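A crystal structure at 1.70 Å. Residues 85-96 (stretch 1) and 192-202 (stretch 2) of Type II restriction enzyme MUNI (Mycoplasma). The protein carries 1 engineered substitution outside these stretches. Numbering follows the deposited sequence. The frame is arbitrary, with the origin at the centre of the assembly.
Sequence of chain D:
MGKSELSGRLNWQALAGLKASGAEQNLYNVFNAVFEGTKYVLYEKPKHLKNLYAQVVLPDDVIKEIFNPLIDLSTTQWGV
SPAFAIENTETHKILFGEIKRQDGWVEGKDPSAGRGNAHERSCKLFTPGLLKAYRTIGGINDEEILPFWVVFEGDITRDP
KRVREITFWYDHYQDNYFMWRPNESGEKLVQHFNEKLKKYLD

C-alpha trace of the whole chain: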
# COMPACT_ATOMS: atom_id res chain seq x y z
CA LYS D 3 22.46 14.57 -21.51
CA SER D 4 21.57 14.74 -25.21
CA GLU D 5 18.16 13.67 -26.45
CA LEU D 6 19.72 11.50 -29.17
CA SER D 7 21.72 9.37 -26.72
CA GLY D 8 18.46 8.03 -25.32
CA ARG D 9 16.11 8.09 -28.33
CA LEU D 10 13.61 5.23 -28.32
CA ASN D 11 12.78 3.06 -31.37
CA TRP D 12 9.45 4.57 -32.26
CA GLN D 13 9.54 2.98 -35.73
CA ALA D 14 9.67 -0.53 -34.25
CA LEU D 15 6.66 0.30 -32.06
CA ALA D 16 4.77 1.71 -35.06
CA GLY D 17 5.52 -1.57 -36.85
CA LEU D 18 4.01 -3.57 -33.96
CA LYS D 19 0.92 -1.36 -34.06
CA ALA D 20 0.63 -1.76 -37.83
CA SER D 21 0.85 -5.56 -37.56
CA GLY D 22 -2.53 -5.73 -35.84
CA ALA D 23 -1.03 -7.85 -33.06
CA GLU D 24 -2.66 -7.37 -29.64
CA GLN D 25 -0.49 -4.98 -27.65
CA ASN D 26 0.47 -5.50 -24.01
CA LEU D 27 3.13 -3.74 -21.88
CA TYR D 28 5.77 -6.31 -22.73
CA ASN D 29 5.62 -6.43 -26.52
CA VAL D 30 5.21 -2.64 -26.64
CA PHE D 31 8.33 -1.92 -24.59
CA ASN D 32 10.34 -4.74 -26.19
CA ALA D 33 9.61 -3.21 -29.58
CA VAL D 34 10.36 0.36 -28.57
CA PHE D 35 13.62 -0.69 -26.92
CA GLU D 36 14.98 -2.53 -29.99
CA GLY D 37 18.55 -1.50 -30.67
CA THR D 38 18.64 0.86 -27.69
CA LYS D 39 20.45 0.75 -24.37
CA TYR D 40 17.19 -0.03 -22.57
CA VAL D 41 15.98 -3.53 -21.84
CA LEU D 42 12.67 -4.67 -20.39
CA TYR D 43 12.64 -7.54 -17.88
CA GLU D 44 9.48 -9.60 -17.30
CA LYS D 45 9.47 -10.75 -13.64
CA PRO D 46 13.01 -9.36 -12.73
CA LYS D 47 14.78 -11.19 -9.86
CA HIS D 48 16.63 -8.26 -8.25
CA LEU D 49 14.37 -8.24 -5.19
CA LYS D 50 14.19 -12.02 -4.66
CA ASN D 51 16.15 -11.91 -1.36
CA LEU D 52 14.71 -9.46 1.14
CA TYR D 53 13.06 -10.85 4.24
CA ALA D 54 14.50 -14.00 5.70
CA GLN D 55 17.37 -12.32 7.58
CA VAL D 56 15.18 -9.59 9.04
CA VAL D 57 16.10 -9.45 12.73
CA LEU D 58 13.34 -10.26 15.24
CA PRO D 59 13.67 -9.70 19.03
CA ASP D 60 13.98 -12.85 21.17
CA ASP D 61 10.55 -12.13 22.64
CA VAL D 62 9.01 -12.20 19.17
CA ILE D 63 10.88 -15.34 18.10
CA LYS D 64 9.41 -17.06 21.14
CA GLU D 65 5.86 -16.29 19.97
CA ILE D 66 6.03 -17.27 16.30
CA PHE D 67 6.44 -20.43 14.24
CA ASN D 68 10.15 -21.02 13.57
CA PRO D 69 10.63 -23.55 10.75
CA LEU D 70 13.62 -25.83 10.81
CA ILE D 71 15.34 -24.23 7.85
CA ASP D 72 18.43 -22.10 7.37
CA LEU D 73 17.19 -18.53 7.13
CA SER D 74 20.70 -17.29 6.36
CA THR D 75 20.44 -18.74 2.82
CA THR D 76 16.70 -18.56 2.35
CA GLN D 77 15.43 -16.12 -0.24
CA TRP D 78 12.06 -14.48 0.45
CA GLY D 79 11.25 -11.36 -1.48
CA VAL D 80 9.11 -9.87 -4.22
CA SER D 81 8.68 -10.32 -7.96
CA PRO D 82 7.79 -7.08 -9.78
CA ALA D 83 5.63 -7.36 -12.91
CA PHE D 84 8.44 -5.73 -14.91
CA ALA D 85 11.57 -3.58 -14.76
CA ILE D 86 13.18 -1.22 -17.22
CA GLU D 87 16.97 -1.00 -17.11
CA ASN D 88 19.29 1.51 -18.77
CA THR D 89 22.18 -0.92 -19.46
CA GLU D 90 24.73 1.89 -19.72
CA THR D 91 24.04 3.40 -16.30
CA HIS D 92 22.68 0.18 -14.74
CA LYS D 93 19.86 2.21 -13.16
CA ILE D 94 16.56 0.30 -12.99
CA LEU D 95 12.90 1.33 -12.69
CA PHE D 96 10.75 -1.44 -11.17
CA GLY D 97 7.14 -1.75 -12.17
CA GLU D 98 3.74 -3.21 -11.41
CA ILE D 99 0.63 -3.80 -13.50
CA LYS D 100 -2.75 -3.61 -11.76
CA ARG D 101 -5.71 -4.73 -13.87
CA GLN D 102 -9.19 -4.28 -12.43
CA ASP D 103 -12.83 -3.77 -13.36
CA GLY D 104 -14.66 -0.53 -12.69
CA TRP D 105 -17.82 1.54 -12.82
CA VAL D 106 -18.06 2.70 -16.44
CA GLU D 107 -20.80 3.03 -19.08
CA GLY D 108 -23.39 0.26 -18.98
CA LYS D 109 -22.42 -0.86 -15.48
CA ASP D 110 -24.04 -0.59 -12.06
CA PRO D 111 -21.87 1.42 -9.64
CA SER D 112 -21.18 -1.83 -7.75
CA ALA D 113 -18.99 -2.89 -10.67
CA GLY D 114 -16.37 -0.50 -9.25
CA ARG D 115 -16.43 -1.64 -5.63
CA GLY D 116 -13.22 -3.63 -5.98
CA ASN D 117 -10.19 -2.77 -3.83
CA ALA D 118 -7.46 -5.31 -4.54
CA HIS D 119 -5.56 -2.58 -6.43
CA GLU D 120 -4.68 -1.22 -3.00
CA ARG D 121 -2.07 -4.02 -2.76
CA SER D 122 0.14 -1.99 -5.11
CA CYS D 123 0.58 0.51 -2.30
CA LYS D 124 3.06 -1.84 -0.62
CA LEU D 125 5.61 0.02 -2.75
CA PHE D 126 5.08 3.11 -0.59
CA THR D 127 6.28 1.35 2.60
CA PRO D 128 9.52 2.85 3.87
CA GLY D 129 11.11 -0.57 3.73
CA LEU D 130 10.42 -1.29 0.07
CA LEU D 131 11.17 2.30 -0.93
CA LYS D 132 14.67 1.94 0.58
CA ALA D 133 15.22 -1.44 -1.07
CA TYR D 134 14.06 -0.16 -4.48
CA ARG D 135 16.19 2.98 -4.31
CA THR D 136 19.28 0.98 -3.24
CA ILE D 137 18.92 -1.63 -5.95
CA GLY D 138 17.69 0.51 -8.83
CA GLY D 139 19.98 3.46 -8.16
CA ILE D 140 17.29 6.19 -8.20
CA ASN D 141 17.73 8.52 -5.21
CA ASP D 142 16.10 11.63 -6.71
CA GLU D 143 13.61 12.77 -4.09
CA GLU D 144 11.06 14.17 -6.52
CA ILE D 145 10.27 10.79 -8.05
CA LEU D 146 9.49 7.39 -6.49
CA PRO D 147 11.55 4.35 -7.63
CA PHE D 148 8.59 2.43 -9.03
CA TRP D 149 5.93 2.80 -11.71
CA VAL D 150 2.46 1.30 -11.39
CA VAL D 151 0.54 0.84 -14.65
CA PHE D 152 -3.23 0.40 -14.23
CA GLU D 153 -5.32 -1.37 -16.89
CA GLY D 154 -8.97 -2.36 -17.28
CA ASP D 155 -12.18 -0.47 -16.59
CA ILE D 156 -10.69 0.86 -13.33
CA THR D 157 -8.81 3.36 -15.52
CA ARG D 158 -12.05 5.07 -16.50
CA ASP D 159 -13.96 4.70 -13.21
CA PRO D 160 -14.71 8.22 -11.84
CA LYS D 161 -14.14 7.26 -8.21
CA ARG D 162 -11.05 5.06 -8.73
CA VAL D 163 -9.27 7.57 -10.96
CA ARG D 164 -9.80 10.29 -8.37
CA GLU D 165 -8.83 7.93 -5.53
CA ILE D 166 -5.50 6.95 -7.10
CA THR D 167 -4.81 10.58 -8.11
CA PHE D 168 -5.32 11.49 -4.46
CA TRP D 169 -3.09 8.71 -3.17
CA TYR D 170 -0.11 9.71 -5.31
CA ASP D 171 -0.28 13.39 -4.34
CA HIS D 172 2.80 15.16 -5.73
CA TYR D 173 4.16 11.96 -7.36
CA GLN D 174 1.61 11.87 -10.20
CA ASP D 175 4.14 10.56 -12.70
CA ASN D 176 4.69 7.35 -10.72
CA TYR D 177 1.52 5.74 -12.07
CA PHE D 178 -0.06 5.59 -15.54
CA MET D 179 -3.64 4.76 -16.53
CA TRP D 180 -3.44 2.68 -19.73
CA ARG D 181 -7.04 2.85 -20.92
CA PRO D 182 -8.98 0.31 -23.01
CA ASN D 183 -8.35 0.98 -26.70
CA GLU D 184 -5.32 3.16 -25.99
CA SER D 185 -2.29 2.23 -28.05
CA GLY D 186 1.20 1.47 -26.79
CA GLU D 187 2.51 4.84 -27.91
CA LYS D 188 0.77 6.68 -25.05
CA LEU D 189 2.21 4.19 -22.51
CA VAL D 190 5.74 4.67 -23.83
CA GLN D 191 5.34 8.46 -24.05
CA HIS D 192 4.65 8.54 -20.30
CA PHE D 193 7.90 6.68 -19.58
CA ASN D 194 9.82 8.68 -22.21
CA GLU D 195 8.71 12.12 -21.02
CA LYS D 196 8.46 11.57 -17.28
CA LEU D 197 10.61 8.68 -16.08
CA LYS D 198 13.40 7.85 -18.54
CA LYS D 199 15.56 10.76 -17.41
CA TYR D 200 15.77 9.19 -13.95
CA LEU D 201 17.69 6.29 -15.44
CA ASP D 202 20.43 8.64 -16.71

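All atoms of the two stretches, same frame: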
# COMPACT_ATOMS: atom_id res chain seq x y z
N ALA D 85 10.56 -4.57 -15.13
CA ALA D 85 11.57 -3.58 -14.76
C ALA D 85 12.12 -3.07 -16.06
O ALA D 85 12.15 -3.80 -17.06
CB ALA D 85 12.72 -4.19 -13.93
N ILE D 86 12.55 -1.81 -16.04
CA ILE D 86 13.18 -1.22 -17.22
C ILE D 86 14.58 -0.81 -16.79
O ILE D 86 14.74 -0.03 -15.83
CB ILE D 86 12.42 0.03 -17.70
CG1 ILE D 86 11.07 -0.41 -18.27
CG2 ILE D 86 13.24 0.75 -18.78
CD1 ILE D 86 10.17 0.71 -18.60
N GLU D 87 15.59 -1.35 -17.46
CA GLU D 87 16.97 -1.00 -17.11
C GLU D 87 17.66 -0.24 -18.21
O GLU D 87 17.49 -0.55 -19.40
CB GLU D 87 17.81 -2.26 -16.82
CG GLU D 87 19.30 -1.92 -16.52
CD GLU D 87 20.12 -3.11 -16.07
OE1 GLU D 87 19.57 -4.24 -16.02
OE2 GLU D 87 21.31 -2.93 -15.77
N ASN D 88 18.43 0.78 -17.83
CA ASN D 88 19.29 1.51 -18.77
C ASN D 88 20.60 0.71 -18.59
O ASN D 88 21.23 0.81 -17.53
CB ASN D 88 19.46 2.94 -18.31
CG ASN D 88 20.51 3.69 -19.11
OD1 ASN D 88 21.48 3.10 -19.62
ND2 ASN D 88 20.34 5.00 -19.21
N THR D 89 20.99 -0.07 -19.59
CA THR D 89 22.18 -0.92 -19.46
C THR D 89 23.51 -0.17 -19.47
O THR D 89 24.54 -0.78 -19.21
CB THR D 89 22.23 -2.03 -20.53
OG1 THR D 89 22.30 -1.44 -21.84
CG2 THR D 89 20.99 -2.92 -20.43
N GLU D 90 23.49 1.12 -19.75
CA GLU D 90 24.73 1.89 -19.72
C GLU D 90 24.99 2.42 -18.32
O GLU D 90 26.13 2.41 -17.85
CB GLU D 90 24.68 3.06 -20.69
CG GLU D 90 24.80 2.66 -22.14
CD GLU D 90 24.92 3.85 -23.06
OE1 GLU D 90 25.02 3.63 -24.28
OE2 GLU D 90 24.91 5.00 -22.56
N THR D 91 23.94 2.86 -17.66
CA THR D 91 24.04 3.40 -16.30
C THR D 91 23.74 2.34 -15.23
O THR D 91 24.10 2.52 -14.06
CB THR D 91 23.04 4.52 -16.10
OG1 THR D 91 21.73 3.98 -16.23
CG2 THR D 91 23.23 5.64 -17.11
N HIS D 92 23.08 1.27 -15.63
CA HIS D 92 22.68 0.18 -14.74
C HIS D 92 21.61 0.61 -13.72
O HIS D 92 21.40 -0.08 -12.70
CB HIS D 92 23.90 -0.41 -14.04
CG HIS D 92 24.92 -0.96 -15.00
ND1 HIS D 92 24.70 -2.09 -15.75
CD2 HIS D 92 26.14 -0.49 -15.37
CE1 HIS D 92 25.74 -2.30 -16.54
NE2 HIS D 92 26.62 -1.34 -16.33
N LYS D 93 20.96 1.74 -14.00
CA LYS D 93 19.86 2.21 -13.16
C LYS D 93 18.61 1.45 -13.64
O LYS D 93 18.45 1.18 -14.84
CB LYS D 93 19.65 3.72 -13.28
CG LYS D 93 20.73 4.51 -12.53
CD LYS D 93 20.44 6.00 -12.49
CE LYS D 93 21.50 6.73 -11.64
NZ LYS D 93 21.24 8.19 -11.63
N ILE D 94 17.75 1.09 -12.69
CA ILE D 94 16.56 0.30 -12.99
C ILE D 94 15.30 0.88 -12.37
O ILE D 94 15.30 1.33 -11.22
CB ILE D 94 16.71 -1.13 -12.43
CG1 ILE D 94 17.98 -1.78 -12.97
CG2 ILE D 94 15.48 -1.97 -12.81
CD1 ILE D 94 18.42 -3.03 -12.23
N LEU D 95 14.22 0.86 -13.15
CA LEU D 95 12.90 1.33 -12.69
C LEU D 95 12.09 0.04 -12.57
O LEU D 95 11.97 -0.71 -13.54
CB LEU D 95 12.26 2.25 -13.73
CG LEU D 95 10.79 2.62 -13.49
CD1 LEU D 95 10.72 3.52 -12.25
CD2 LEU D 95 10.20 3.34 -14.71
N PHE D 96 11.55 -0.24 -11.38
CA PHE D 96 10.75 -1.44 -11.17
C PHE D 96 9.29 -1.12 -11.36
O PHE D 96 8.84 -0.02 -11.03
CB PHE D 96 11.04 -2.00 -9.76
CG PHE D 96 12.43 -2.55 -9.63
CD1 PHE D 96 13.44 -1.81 -9.03
CD2 PHE D 96 12.73 -3.79 -10.18
CE1 PHE D 96 14.76 -2.31 -8.99
CE2 PHE D 96 14.03 -4.29 -10.14
CZ PHE D 96 15.04 -3.55 -9.54
N HIS D 192 4.60 8.20 -21.72
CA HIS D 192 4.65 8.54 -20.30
C HIS D 192 6.05 8.26 -19.76
O HIS D 192 6.66 9.10 -19.10
CB HIS D 192 3.61 7.74 -19.50
CG HIS D 192 3.52 8.15 -18.07
ND1 HIS D 192 4.39 7.71 -17.10
CD2 HIS D 192 2.68 9.03 -17.45
CE1 HIS D 192 4.11 8.30 -15.95
NE2 HIS D 192 3.08 9.10 -16.14
N PHE D 193 6.55 7.05 -20.02
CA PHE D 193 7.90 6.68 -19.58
C PHE D 193 8.94 7.64 -20.19
O PHE D 193 9.77 8.21 -19.49
CB PHE D 193 8.23 5.26 -20.06
CG PHE D 193 9.68 4.90 -19.91
CD1 PHE D 193 10.22 4.60 -18.67
CD2 PHE D 193 10.51 4.87 -21.04
CE1 PHE D 193 11.58 4.27 -18.54
CE2 PHE D 193 11.87 4.55 -20.93
CZ PHE D 193 12.40 4.24 -19.67
N ASN D 194 8.86 7.84 -21.50
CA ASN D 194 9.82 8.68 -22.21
C ASN D 194 9.93 10.11 -21.68
O ASN D 194 11.03 10.63 -21.47
CB ASN D 194 9.43 8.72 -23.69
CG ASN D 194 10.50 9.33 -24.55
OD1 ASN D 194 10.23 10.27 -25.31
ND2 ASN D 194 11.72 8.81 -24.45
N GLU D 195 8.78 10.73 -21.46
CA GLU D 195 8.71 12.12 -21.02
C GLU D 195 8.87 12.35 -19.53
O GLU D 195 9.41 13.38 -19.11
CB GLU D 195 7.38 12.72 -21.47
CG GLU D 195 7.25 12.91 -22.99
CD GLU D 195 5.79 13.07 -23.46
OE1 GLU D 195 4.90 13.41 -22.65
OE2 GLU D 195 5.55 12.87 -24.68
N LYS D 196 8.45 11.39 -18.72
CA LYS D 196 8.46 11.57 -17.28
C LYS D 196 9.37 10.74 -16.40
O LYS D 196 9.69 11.15 -15.28
CB LYS D 196 7.03 11.42 -16.77
CG LYS D 196 6.08 12.39 -17.46
CD LYS D 196 4.63 12.07 -17.17
CE LYS D 196 3.76 13.20 -17.69
NZ LYS D 196 2.33 12.79 -17.76
N LEU D 197 9.81 9.58 -16.89
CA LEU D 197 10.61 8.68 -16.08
C LEU D 197 12.00 8.30 -16.60
O LEU D 197 12.91 8.05 -15.82
CB LEU D 197 9.81 7.39 -15.84
CG LEU D 197 8.39 7.58 -15.27
CD1 LEU D 197 7.63 6.22 -15.32
CD2 LEU D 197 8.48 8.09 -13.84
N LYS D 198 12.14 8.26 -17.92
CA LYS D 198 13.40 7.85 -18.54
C LYS D 198 14.63 8.62 -18.05
O LYS D 198 15.69 8.02 -17.84
CB LYS D 198 13.29 7.97 -20.07
CG LYS D 198 14.42 7.27 -20.85
CD LYS D 198 14.24 7.39 -22.37
CE LYS D 198 14.79 8.73 -22.88
NZ LYS D 198 14.48 8.97 -24.31
N LYS D 199 14.46 9.92 -17.86
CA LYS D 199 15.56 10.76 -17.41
C LYS D 199 16.10 10.34 -16.05
O LYS D 199 17.24 10.65 -15.71
CB LYS D 199 15.11 12.22 -17.34
CG LYS D 199 14.03 12.51 -16.30
CD LYS D 199 13.55 13.97 -16.44
CE LYS D 199 12.45 14.30 -15.43
NZ LYS D 199 11.96 15.73 -15.57
N TYR D 200 15.30 9.63 -15.26
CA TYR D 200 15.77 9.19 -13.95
C TYR D 200 16.67 7.97 -14.05
O TYR D 200 17.26 7.57 -13.05
CB TYR D 200 14.58 8.95 -13.00
CG TYR D 200 13.96 10.26 -12.60
CD1 TYR D 200 12.71 10.63 -13.08
CD2 TYR D 200 14.66 11.17 -11.79
CE1 TYR D 200 12.16 11.87 -12.79
CE2 TYR D 200 14.11 12.42 -11.49
CZ TYR D 200 12.87 12.76 -11.99
OH TYR D 200 12.32 13.98 -11.70
N LEU D 201 16.80 7.41 -15.25
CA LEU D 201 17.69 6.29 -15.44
C LEU D 201 19.05 6.78 -16.02
O LEU D 201 19.97 6.00 -16.27
CB LEU D 201 17.05 5.24 -16.35
CG LEU D 201 15.76 4.61 -15.78
CD1 LEU D 201 15.21 3.59 -16.76
CD2 LEU D 201 16.04 3.94 -14.44
N ASP D 202 19.16 8.09 -16.22
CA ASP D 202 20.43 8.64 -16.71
C ASP D 202 21.38 8.80 -15.52
O ASP D 202 20.88 8.92 -14.38
CB ASP D 202 20.23 10.03 -17.34
CG ASP D 202 19.51 9.98 -18.67
OD1 ASP D 202 19.70 9.01 -19.43
OD2 ASP D 202 18.76 10.93 -18.94
OXT ASP D 202 22.62 8.83 -15.75
O HOH W 1 17.85 7.10 -19.33
O HOH W 2 22.24 7.01 -20.23
O HOH W 3 18.61 8.59 -10.85

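Stretch 1 is a beta hairpin, and stretch 2 is the C-terminal end of the chain, a helix followed by a 3-10 segment. The two pack together although touching residues lie at least 98 positions apart in the sequence. The contact buries 498 Å², both sides summed. Its inner part is apolar, and its polar contacts gather near the hairpin turn and the chain terminus.

Ala85 does not reach stretch 2. Ile86 points toward it. Its CD1 lies over one face of the Phe193 ring, 4.1 Å from the ring centroid and 25° off the normal, a CH-pi contact. Its CG2 is 3.7 Å from Phe193 CZ and 4.0 Å from Leu201 CD1, so this one side chain touches both the helix and the 3-10 segment. The backbone of Ile86 is paired with Leu95: Ile86 N donates to Leu95 O at 2.8 Å, and Leu95 N donates to Ile86 O at 2.9 Å. This pairing sets Ile86 and Leu95 side by side, both facing stretch 2.

Glu87 points away, as expected from the alternation along a strand. Its OE2 accepts a weak hydrogen bond from His92 ND1 at 3.5 Å.

Asn88 points toward stretch 2 again and serves both the turn and the contact. Its OD1 accepts hydrogen bonds from Glu90 N at 2.8 Å and Thr91 N at 3.2 Å, which hold the turn. Its ND2 lies 3.1 Å from Leu201 O. Asn88 ND2 donates to two waters, at 3.3 Å to water 1 and 2.9 Å to water 2. Water 1 donates to Lys198 O and Asp202 OD1, at 2.8 and 2.7 Å. Asn88 is thus linked to the terminus through solvent.

Thr89 and Glu90 make no contact with stretch 2. Thr91 OG1 donates a hydrogen bond to Leu201 O at 2.7 Å. The same OG1 accepts from Lys93 N at 3.3 Å, so the hydroxyl ties the turn to the other stretch. Thr91 CG2 is 3.5 Å from Asp202 OXT. His92 points away and has positive phi (68°). Its N donates to Asn88 O at 2.7 Å.

Lys93 is extended, with chi2 to chi4 all t. The chain runs past Tyr200, with CD 3.6 Å from Tyr200 O, and NZ donates to Asp202 O at 2.9 Å. NZ also donates to water 3 at 2.8 Å, and that water donates to Tyr200 O at 2.8 Å. Nearer the backbone, Lys93 CB is 3.8 Å from Leu201 CD2.

The side chain of Ile94 points away, but Ile94 N is 3.8 Å from Leu201 CD2. Leu95 turns back toward stretch 2. Its CD2 is 3.9 Å from Leu197 CD1 and 4.2 Å from Phe193 CD1, at the edge of that ring. Its CB is 4.2 Å from Leu201 CD2. Leu201 therefore packs against Ile86, Lys93 and Leu95, and has the largest covered area in the contact. Phe96 is out of reach.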